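Local coordinates for nitrilotriacetate monooxygenase component B (PDB 3BPK), which probably binds FMN and acts as the flavin reductase-like component of a monooxygenase system, using NADH or NADPH as electron donor, at residues E83-I88 / E122-P127. Sequence-based numbering, arbitrary orientation.
Sequences EFVVHI and EVISVP
The irregular segment 122-127 flanks the start of strand 83-88; residues 83-85 and 124-127 run 45° apart, with Glu83 beside Ile124 and Phe84 beside Val126. No hydrogen bond joins backbone to backbone; side chains meet one another and backbone atoms. Glu83, its CG anti to the carbonyl carbon and the chain extended beyond, and Ile124 run past each other head to tail, Glu83 CD lying 3.5 Å from Ile124 CB. A single carboxylate oxygen takes two bonds from one residue: in the conformer given, Ser125 OG donates to Glu83 OE1 at 2.8 Å on the syn lone pair, while Ser125 N reaches Glu83 OE1 at 2.9 Å from above the carboxylate plane (N-H...O 157°). With both bonds made, the ionised glutamate is probably favoured. With CG1 set between the backbone N and carbonyl carbon (chi1 62°) and the chain extended beyond, Ile124 brings CD1 to 3.4 Å from Phe84 O and 3.8 Å from Val85 CG2. Val85 CG2 also meets Val126 O at 3.3 Å. The contact ties the loop between strands 118-119 and 128-129 to the flavin reductase-like sheet, where strand 83-88 pairs between strands 28-36 and 134-146 and Ile124 packs on Val163 of strand 155-168.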
loop_
_atom_site.group_PDB
_atom_site.type_symbol
_atom_site.label_atom_id
_atom_site.label_comp_id
_atom_site.label_asym_id
_atom_site.label_seq_id
_atom_site.Cartn_x
_atom_site.Cartn_y
_atom_site.Cartn_z
ATOM N N GLU B 83 19.247 -1.464 6.559
ATOM C CA GLU B 83 19.293 -0.587 5.358
ATOM C C GLU B 83 18.753 -1.354 4.172
ATOM O O GLU B 83 18.928 -2.577 4.083
ATOM C CB GLU B 83 20.771 -0.219 5.022
ATOM C CG GLU B 83 21.460 0.599 6.118
ATOM C CD GLU B 83 22.923 0.844 5.809
ATOM O OE1 GLU B 83 23.447 0.160 4.913
ATOM O OE2 GLU B 83 23.512 1.719 6.478
ATOM N N PHE B 84 18.134 -0.627 3.242
ATOM C CA PHE B 84 17.686 -1.215 1.974
ATOM C C PHE B 84 17.319 -0.084 1.043
ATOM O O PHE B 84 17.133 1.056 1.498
ATOM C CB PHE B 84 16.503 -2.209 2.175
ATOM C CG PHE B 84 15.296 -1.627 2.907
ATOM C CD1 PHE B 84 14.170 -1.178 2.181
ATOM C CD2 PHE B 84 15.265 -1.549 4.315
ATOM C CE1 PHE B 84 13.041 -0.667 2.855
ATOM C CE2 PHE B 84 14.127 -1.053 4.975
ATOM C CZ PHE B 84 13.034 -0.616 4.256
ATOM N N VAL B 85 17.251 -0.365 -0.260
ATOM C CA VAL B 85 16.837 0.700 -1.193
ATOM C C VAL B 85 15.493 0.328 -1.821
ATOM O O VAL B 85 15.319 -0.815 -2.299
ATOM C CB VAL B 85 17.900 0.911 -2.319
ATOM C CG1 VAL B 85 17.488 2.058 -3.290
ATOM C CG2 VAL B 85 19.293 1.260 -1.722
ATOM N N VAL B 86 14.584 1.306 -1.883
ATOM C CA VAL B 86 13.277 1.096 -2.506
ATOM C C VAL B 86 13.245 1.883 -3.810
ATOM O O VAL B 86 13.435 3.115 -3.791
ATOM C CB VAL B 86 12.132 1.559 -1.584
ATOM C CG1 VAL B 86 10.787 1.423 -2.348
ATOM C CG2 VAL B 86 12.128 0.723 -0.303
ATOM N N HIS B 87 13.004 1.190 -4.921
ATOM C CA HIS B 87 12.944 1.837 -6.220
ATOM C C HIS B 87 11.502 1.845 -6.697
ATOM O O HIS B 87 10.760 0.860 -6.505
ATOM C CB HIS B 87 13.763 1.058 -7.268
ATOM C CG HIS B 87 15.188 0.831 -6.871
ATOM N ND1 HIS B 87 15.550 -0.151 -5.967
ATOM C CD2 HIS B 87 16.350 1.417 -7.285
ATOM C CE1 HIS B 87 16.876 -0.146 -5.826
ATOM N NE2 HIS B 87 17.381 0.811 -6.596
ATOM N N ILE B 88 11.115 2.937 -7.340
ATOM C CA ILE B 88 9.816 2.969 -8.035
ATOM C C ILE B 88 9.945 2.145 -9.326
ATOM O O ILE B 88 10.927 2.266 -10.085
ATOM C CB ILE B 88 9.429 4.419 -8.399
ATOM C CG1 ILE B 88 9.302 5.262 -7.117
ATOM C CG2 ILE B 88 8.138 4.463 -9.231
ATOM C CD1 ILE B 88 8.364 4.674 -6.067
ATOM N N GLU B 122 24.487 7.005 -1.086
ATOM C CA GLU B 122 25.216 8.125 -0.469
ATOM C C GLU B 122 25.265 8.026 1.063
ATOM O O GLU B 122 26.319 8.319 1.679
ATOM C CB GLU B 122 24.540 9.454 -0.856
ATOM C CG GLU B 122 24.655 9.788 -2.338
ATOM C CD GLU B 122 23.852 11.032 -2.742
ATOM O OE1 GLU B 122 23.386 11.754 -1.849
ATOM O OE2 GLU B 122 23.725 11.294 -3.935
ATOM N N VAL B 123 24.154 7.590 1.675
ATOM C CA VAL B 123 24.013 7.579 3.136
ATOM C C VAL B 123 24.160 6.158 3.650
ATOM O O VAL B 123 24.890 5.900 4.602
ATOM C CB VAL B 123 22.630 8.175 3.601
ATOM C CG1 VAL B 123 22.482 8.094 5.103
ATOM C CG2 VAL B 123 22.444 9.596 3.102
ATOM N N ILE B 124 23.487 5.219 2.995
ATOM C CA ILE B 124 23.536 3.823 3.434
ATOM C C ILE B 124 24.555 3.061 2.604
ATOM O O ILE B 124 25.077 3.601 1.619
ATOM C CB ILE B 124 22.121 3.157 3.331
ATOM C CG1 ILE B 124 21.599 3.138 1.881
ATOM C CG2 ILE B 124 21.127 3.880 4.251
ATOM C CD1 ILE B 124 20.278 2.357 1.753
ATOM N N SER B 125 24.803 1.814 3.025
ATOM C CA SER B 125 25.819 0.903 2.466
ATOM C C SER B 125 25.241 -0.178 1.536
ATOM O O SER B 125 25.930 -1.148 1.166
ATOM C CB SER B 125 26.576 0.201 3.607
ATOM O OG SER B 125 25.851 -0.923 4.067
ATOM N N VAL B 126 23.964 -0.048 1.193
ATOM C CA VAL B 126 23.321 -0.947 0.245
ATOM C C VAL B 126 23.142 -0.216 -1.089
ATOM O O VAL B 126 22.522 0.856 -1.130
ATOM C CB VAL B 126 21.926 -1.337 0.769
ATOM C CG1 VAL B 126 21.142 -2.086 -0.303
ATOM C CG2 VAL B 126 22.041 -2.142 2.054
ATOM N N PRO B 127 23.703 -0.772 -2.173
ATOM C CA PRO B 127 23.514 -0.149 -3.488
ATOM C C PRO B 127 22.073 -0.271 -3.988
ATOM O O PRO B 127 21.341 -1.191 -3.569
ATOM C CB PRO B 127 24.374 -0.999 -4.418
ATOM C CG PRO B 127 25.284 -1.767 -3.555
ATOM C CD PRO B 127 24.594 -1.954 -2.235
#